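Local coordinates for 3-dehydroquinate dehydratase (PDB 4H3D), which catalyses the cis-dehydration of 3-dehydroquinate to 3-dehydroshikimate, the third step of the chorismate pathway, through an enzyme-bound imine intermediate, at residues Thr84-Val89 with Asp118-Met123; Val88-Glu93 with Ser145-Asn150. One frame throughout, in Å; residues are numbered along the deposited sequence.

Contact 1 of 2, residues Thr84-Val89 with Asp118-Met123; sequences TFRSVV and DVELFM. With SHL (5-hydroxy-6-methyl-4-oxo-4H-pyran-2-carboxylic acid), chain I.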
loop_
_atom_site.group_PDB
_atom_site.type_symbol
_atom_site.label_atom_id
_atom_site.label_comp_id
_atom_site.label_asym_id
_atom_site.label_seq_id
_atom_site.Cartn_x
_atom_site.Cartn_y
_atom_site.Cartn_z
ATOM N N THR B 84 -23.913 13.193 1.377
ATOM C CA THR B 84 -23.090 13.899 0.393
ATOM C C THR B 84 -23.820 14.169 -0.922
ATOM O O THR B 84 -24.188 13.238 -1.630
ATOM C CB THR B 84 -21.799 13.079 0.006
ATOM O OG1 THR B 84 -21.002 12.816 1.180
ATOM C CG2 THR B 84 -20.932 13.869 -1.032
ATOM N N PHE B 85 -24.024 15.445 -1.250
ATOM C CA PHE B 85 -24.475 15.811 -2.598
ATOM C C PHE B 85 -23.210 16.300 -3.297
ATOM O O PHE B 85 -22.697 17.376 -2.976
ATOM C CB PHE B 85 -25.540 16.921 -2.635
ATOM C CG PHE B 85 -26.031 17.225 -4.050
ATOM C CD1 PHE B 85 -25.270 17.982 -4.919
ATOM C CD2 PHE B 85 -27.218 16.693 -4.509
ATOM C CE1 PHE B 85 -25.706 18.213 -6.225
ATOM C CE2 PHE B 85 -27.650 16.928 -5.790
ATOM C CZ PHE B 85 -26.896 17.683 -6.644
ATOM N N ARG B 86 -22.671 15.469 -4.193
ATOM C CA ARG B 86 -21.468 15.788 -4.957
ATOM C C ARG B 86 -21.889 16.574 -6.189
ATOM O O ARG B 86 -22.682 16.095 -6.991
ATOM C CB ARG B 86 -20.754 14.480 -5.351
ATOM C CG ARG B 86 -19.441 14.660 -6.082
ATOM C CD ARG B 86 -18.380 15.454 -5.273
ATOM N NE ARG B 86 -17.917 14.749 -4.076
ATOM C CZ ARG B 86 -18.017 15.194 -2.822
ATOM N NH1 ARG B 86 -18.542 16.393 -2.557
ATOM N NH2 ARG B 86 -17.539 14.453 -1.829
ATOM N N SER B 87 -21.391 17.797 -6.328
ATOM C CA SER B 87 -21.795 18.634 -7.449
ATOM C C SER B 87 -21.126 18.190 -8.754
ATOM O O SER B 87 -20.082 17.513 -8.759
ATOM C CB SER B 87 -21.495 20.119 -7.162
ATOM O OG SER B 87 -20.128 20.405 -7.383
ATOM N N VAL B 88 -21.751 18.569 -9.858
ATOM C CA VAL B 88 -21.274 18.225 -11.192
ATOM C C VAL B 88 -19.831 18.639 -11.416
ATOM O O VAL B 88 -19.050 17.880 -11.981
ATOM C CB VAL B 88 -22.174 18.854 -12.282
ATOM C CG1 VAL B 88 -21.541 18.708 -13.675
ATOM C CG2 VAL B 88 -23.579 18.229 -12.242
ATOM N N VAL B 89 -19.455 19.820 -10.935
ATOM C CA VAL B 89 -18.100 20.309 -11.164
ATOM C C VAL B 89 -17.059 19.445 -10.464
ATOM O O VAL B 89 -15.903 19.440 -10.857
ATOM C CB VAL B 89 -17.926 21.792 -10.743
ATOM C CG1 VAL B 89 -19.005 22.639 -11.378
ATOM C CG2 VAL B 89 -17.946 21.939 -9.237
ATOM N N ASP B 118 -21.052 16.272 3.769
ATOM C CA ASP B 118 -19.882 16.680 2.983
ATOM C C ASP B 118 -20.244 17.950 2.222
ATOM O O ASP B 118 -21.194 17.954 1.429
ATOM C CB ASP B 118 -19.440 15.535 2.041
ATOM C CG ASP B 118 -18.304 15.935 1.069
ATOM O OD1 ASP B 118 -18.414 16.996 0.425
ATOM O OD2 ASP B 118 -17.344 15.140 0.890
ATOM N N VAL B 119 -19.522 19.037 2.506
ATOM C CA VAL B 119 -19.736 20.296 1.810
ATOM C C VAL B 119 -18.454 20.662 1.028
ATOM O O VAL B 119 -17.353 20.505 1.517
ATOM C CB VAL B 119 -20.177 21.435 2.775
ATOM C CG1 VAL B 119 -21.396 20.984 3.603
ATOM C CG2 VAL B 119 -19.085 21.836 3.677
ATOM N N GLU B 120 -18.623 21.156 -0.186
ATOM C CA GLU B 120 -17.496 21.459 -1.062
ATOM C C GLU B 120 -16.885 22.845 -0.838
ATOM O O GLU B 120 -17.598 23.848 -0.868
ATOM C CB GLU B 120 -17.963 21.313 -2.510
ATOM C CG GLU B 120 -18.262 19.903 -2.867
ATOM C CD GLU B 120 -19.164 19.766 -4.079
ATOM O OE1 GLU B 120 -19.573 20.803 -4.650
ATOM O OE2 GLU B 120 -19.471 18.616 -4.445
ATOM N N LEU B 121 -15.560 22.884 -0.636
ATOM C CA LEU B 121 -14.800 24.138 -0.472
ATOM C C LEU B 121 -15.138 25.170 -1.571
ATOM O O LEU B 121 -15.271 26.368 -1.313
ATOM C CB LEU B 121 -13.303 23.838 -0.534
ATOM C CG LEU B 121 -12.348 25.015 -0.329
ATOM C CD1 LEU B 121 -12.532 25.632 1.057
ATOM C CD2 LEU B 121 -10.910 24.581 -0.547
ATOM N N PHE B 122 -15.278 24.674 -2.784
ATOM C CA PHE B 122 -15.485 25.496 -3.960
ATOM C C PHE B 122 -16.832 26.263 -3.980
ATOM O O PHE B 122 -17.000 27.196 -4.755
ATOM C CB PHE B 122 -15.303 24.622 -5.232
ATOM C CG PHE B 122 -14.823 25.389 -6.434
ATOM C CD1 PHE B 122 -13.541 25.935 -6.446
ATOM C CD2 PHE B 122 -15.603 25.517 -7.565
ATOM C CE1 PHE B 122 -13.066 26.621 -7.539
ATOM C CE2 PHE B 122 -15.139 26.211 -8.670
ATOM C CZ PHE B 122 -13.868 26.768 -8.661
ATOM N N MET B 123 -17.773 25.855 -3.129
ATOM C CA MET B 123 -19.058 26.557 -3.013
ATOM C C MET B 123 -18.875 27.972 -2.450
ATOM O O MET B 123 -19.738 28.827 -2.621
ATOM C CB MET B 123 -20.034 25.753 -2.144
ATOM C CG MET B 123 -20.472 24.459 -2.786
ATOM S SD MET B 123 -21.439 24.734 -4.277
ATOM C CE MET B 123 -22.857 25.582 -3.602
HETATM O OAD SHL I . -13.255 6.774 -3.290
HETATM C CAH SHL I . -13.177 7.641 -4.197
HETATM O OAA SHL I . -12.776 7.337 -5.350
HETATM C CAK SHL I . -13.563 9.003 -3.887
HETATM O OAG SHL I . -14.006 9.295 -2.553
HETATM C CAF SHL I . -14.569 10.559 -2.285
HETATM C CAL SHL I . -15.109 10.781 -1.061
HETATM C CAJ SHL I . -14.628 11.442 -3.304
HETATM O OAC SHL I . -15.177 12.637 -3.099
HETATM C CAI SHL I . -14.132 11.141 -4.541
HETATM C CAE SHL I . -13.602 9.946 -4.830
HETATM O OAB SHL I . -14.170 12.048 -5.506
HETATM O O HOH W 1 -23.769 17.642 0.593
HETATM O O HOH W 2 -20.964 18.511 -1.299
#

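Contact 2 of 2, residues Val88-Glu93 with Ser145-Asn150; sequences VVEGGE and SNHDFN. With SHL (5-hydroxy-6-methyl-4-oxo-4H-pyran-2-carboxylic acid), chain I; ACT (acetate ion), chain J.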
loop_
_atom_site.group_PDB
_atom_site.type_symbol
_atom_site.label_atom_id
_atom_site.label_comp_id
_atom_site.label_asym_id
_atom_site.label_seq_id
_atom_site.Cartn_x
_atom_site.Cartn_y
_atom_site.Cartn_z
ATOM N N VAL B 88 -21.751 18.569 -9.858
ATOM C CA VAL B 88 -21.274 18.225 -11.192
ATOM C C VAL B 88 -19.831 18.639 -11.416
ATOM O O VAL B 88 -19.050 17.880 -11.981
ATOM C CB VAL B 88 -22.174 18.854 -12.282
ATOM C CG1 VAL B 88 -21.541 18.708 -13.675
ATOM C CG2 VAL B 88 -23.579 18.229 -12.242
ATOM N N VAL B 89 -19.455 19.820 -10.935
ATOM C CA VAL B 89 -18.100 20.309 -11.164
ATOM C C VAL B 89 -17.059 19.445 -10.464
ATOM O O VAL B 89 -15.903 19.440 -10.857
ATOM C CB VAL B 89 -17.926 21.792 -10.743
ATOM C CG1 VAL B 89 -19.005 22.639 -11.378
ATOM C CG2 VAL B 89 -17.946 21.939 -9.237
ATOM N N GLU B 90 -17.467 18.701 -9.435
ATOM C CA GLU B 90 -16.537 17.837 -8.727
ATOM C C GLU B 90 -16.857 16.333 -8.894
ATOM O O GLU B 90 -16.558 15.535 -8.029
ATOM C CB GLU B 90 -16.413 18.290 -7.253
ATOM C CG GLU B 90 -15.844 19.723 -7.197
ATOM C CD GLU B 90 -15.338 20.159 -5.846
ATOM O OE1 GLU B 90 -14.747 19.338 -5.105
ATOM O OE2 GLU B 90 -15.508 21.360 -5.540
ATOM N N GLY B 91 -17.461 15.981 -10.032
ATOM C CA GLY B 91 -17.716 14.591 -10.394
ATOM C C GLY B 91 -19.133 14.072 -10.250
ATOM O O GLY B 91 -19.400 12.899 -10.562
ATOM N N GLY B 92 -20.047 14.939 -9.824
ATOM C CA GLY B 92 -21.424 14.555 -9.552
ATOM C C GLY B 92 -22.330 14.305 -10.730
ATOM O O GLY B 92 -21.987 14.576 -11.864
ATOM N N GLU B 93 -23.542 13.859 -10.412
ATOM C CA GLU B 93 -24.531 13.429 -11.405
ATOM C C GLU B 93 -25.663 14.393 -11.752
ATOM O O GLU B 93 -26.325 14.202 -12.750
ATOM C CB GLU B 93 -25.206 12.163 -10.856
ATOM C CG GLU B 93 -24.236 11.045 -10.548
ATOM C CD GLU B 93 -23.678 10.413 -11.807
ATOM O OE1 GLU B 93 -24.470 10.216 -12.765
ATOM O OE2 GLU B 93 -22.459 10.100 -11.834
ATOM N N SER B 145 -14.813 19.259 1.464
ATOM C CA SER B 145 -14.045 18.544 0.464
ATOM C C SER B 145 -13.634 19.378 -0.732
ATOM O O SER B 145 -14.243 20.404 -1.045
ATOM C CB SER B 145 -14.853 17.334 -0.035
ATOM O OG SER B 145 -16.018 17.745 -0.735
ATOM N N ASN B 146 -12.588 18.909 -1.398
ATOM C CA ASN B 146 -12.091 19.511 -2.639
ATOM C C ASN B 146 -11.524 18.408 -3.522
ATOM O O ASN B 146 -10.892 17.455 -3.029
ATOM C CB ASN B 146 -11.038 20.567 -2.337
ATOM C CG ASN B 146 -10.483 21.240 -3.589
ATOM O OD1 ASN B 146 -9.278 21.180 -3.840
ATOM N ND2 ASN B 146 -11.348 21.851 -4.381
ATOM N N HIS B 147 -11.748 18.532 -4.824
ATOM C CA HIS B 147 -11.286 17.545 -5.794
ATOM C C HIS B 147 -10.573 18.171 -6.982
ATOM O O HIS B 147 -10.893 19.292 -7.398
ATOM C CB HIS B 147 -12.479 16.791 -6.351
ATOM C CG HIS B 147 -13.341 16.183 -5.300
ATOM N ND1 HIS B 147 -14.248 16.919 -4.572
ATOM C CD2 HIS B 147 -13.448 14.907 -4.861
ATOM C CE1 HIS B 147 -14.865 16.125 -3.714
ATOM N NE2 HIS B 147 -14.399 14.898 -3.873
ATOM N N ASP B 148 -9.579 17.461 -7.497
ATOM C CA ASP B 148 -8.961 17.845 -8.730
ATOM C C ASP B 148 -8.876 16.562 -9.521
ATOM O O ASP B 148 -8.181 15.607 -9.115
ATOM C CB ASP B 148 -7.601 18.491 -8.526
ATOM C CG ASP B 148 -7.064 19.135 -9.802
ATOM O OD1 ASP B 148 -7.277 18.584 -10.917
ATOM O OD2 ASP B 148 -6.424 20.204 -9.686
ATOM N N PHE B 149 -9.619 16.508 -10.621
ATOM C CA PHE B 149 -9.630 15.314 -11.477
ATOM C C PHE B 149 -8.592 15.296 -12.590
ATOM O O PHE B 149 -8.515 14.328 -13.334
ATOM C CB PHE B 149 -11.020 15.106 -12.072
ATOM C CG PHE B 149 -11.992 14.650 -11.085
ATOM C CD1 PHE B 149 -12.699 15.560 -10.332
ATOM C CD2 PHE B 149 -12.178 13.291 -10.863
ATOM C CE1 PHE B 149 -13.606 15.123 -9.375
ATOM C CE2 PHE B 149 -13.070 12.847 -9.907
ATOM C CZ PHE B 149 -13.783 13.761 -9.159
ATOM N N ASN B 150 -7.781 16.341 -12.686
ATOM C CA ASN B 150 -6.794 16.442 -13.777
ATOM C C ASN B 150 -5.334 16.480 -13.347
ATOM O O ASN B 150 -4.452 16.185 -14.138
ATOM C CB ASN B 150 -7.082 17.699 -14.581
ATOM C CG ASN B 150 -8.487 17.716 -15.140
ATOM O OD1 ASN B 150 -9.236 18.662 -14.919
ATOM N ND2 ASN B 150 -8.864 16.648 -15.833
HETATM O OAD SHL I . -13.255 6.774 -3.290
HETATM C CAH SHL I . -13.177 7.641 -4.197
HETATM O OAA SHL I . -12.776 7.337 -5.350
HETATM C CAK SHL I . -13.563 9.003 -3.887
HETATM O OAG SHL I . -14.006 9.295 -2.553
HETATM C CAF SHL I . -14.569 10.559 -2.285
HETATM C CAL SHL I . -15.109 10.781 -1.061
HETATM C CAJ SHL I . -14.628 11.442 -3.304
HETATM O OAC SHL I . -15.177 12.637 -3.099
HETATM C CAI SHL I . -14.132 11.141 -4.541
HETATM C CAE SHL I . -13.602 9.946 -4.830
HETATM O OAB SHL I . -14.170 12.048 -5.506
HETATM C C ACT J . -11.248 19.213 -12.670
HETATM O O ACT J . -11.169 18.661 -11.533
HETATM O OXT ACT J . -10.238 19.853 -13.039
HETATM C CH3 ACT J . -12.460 19.106 -13.549
HETATM O O HOH W 3 -14.401 21.875 -3.447
#

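Contact 1 of 2, residues Thr84-Val89 with Asp118-Met123
R86 meets D118 and E120 in a salt-bridge network at the ends of two neighbouring strands, 81-84 and 116-120, of the TIM barrel. R86 CB leaves the backbone with CG anti to the backbone N (chi1 -177°). The chain then bends twice. R86 CD passes E120 OE2 at 3.4 Å. R86 NE lies 3.6 Å from OAC of SHL. Beyond it, T84 CG2 lies over one face of the guanidinium, offset toward its rim. T84 turns its OG1 to E50. R86 NH1 bonds both acids, D118 OD1 at 3.0 Å and E120 OE2 at 3.1 Å. R86 NH2 bonds D118 OD2 at 2.8 Å. The two nitrogens thus grip D118 end-on, one oxygen each. The aspartate oxygens lie close to the guanidinium plane. They are met from above their own carboxylate plane, and the two planes are 55° apart. D118 OD1 also accepts from S145 OG. R86 NH2 reaches the ligand as well, 3.2 Å from OAC of SHL. R86 binds 3-dehydroquinate, so the two acids hold a substrate-binding group in place and probably balance its charge. E120 is gripped in turn by the loop. S87 OG donates to E120 OE1 at 2.8 Å. E120 OE2 takes R86 NH1 on its anti lone pair and the backbone S87 N, 2.8 Å away, on its syn lone pair.

Contact 2 of 2, residues Val88-Glu93 with Ser145-Asn150
E90 puts the tip of its side chain against H147, the active-site proton donor/acceptor, on barrel strand 141-148. E90 has the most surface buried by the contact. Its side chain is extended beyond CG and crosses that of H147 at about a right angle. H147 ND1 donates to E90 OE1 over 2.5 Å, nearly straight at 169°. OE1 lies close to the ring plane and uses its anti lone pair. E90 O sits over one face of the same ring, toward the rim. That carbonyl also meets F149 near the plane of the phenyl ring, with F149 CE1 3.3 Å from E90 O. F149 therefore packs edge-on against the backbone of E90. Its own N donates to an acetate, probably from the crystallisation liquor. A water between S145 O and N146 ND2 also lies by E90 OE2, at a doubtfully short spacing; N146 OD1 turns to R161. On the far side of the imidazole, H147 NE2 shares a 2.5 Å hydrogen bond with OAC of SHL. E90 is thus a second-shell residue. By binding ND1 it fixes the rotation of the ring and leaves NE2 directed at the ligand, consistent with proton exchange there.

Contacts 1 and 2 lie with centres about 8 Å apart, on the same side of the chain's centre. Both start from the long loop between strand 81-84 and helix 98-110, and V88 and V89 belong to both. Along the chain, this loop comes first, then 118-123, then 145-150. It therefore reaches first its neighbouring strand 116-120 and then the next strand of the barrel, 141-148. S87 O and G92 N, 2.8 Å apart, probably form a hydrogen bond within the loop. R86 NE packs against H147 CE1 at 3.4 Å. One loop thus serves a substrate-binding arginine and the catalytic histidine, and both contacts touch SHL.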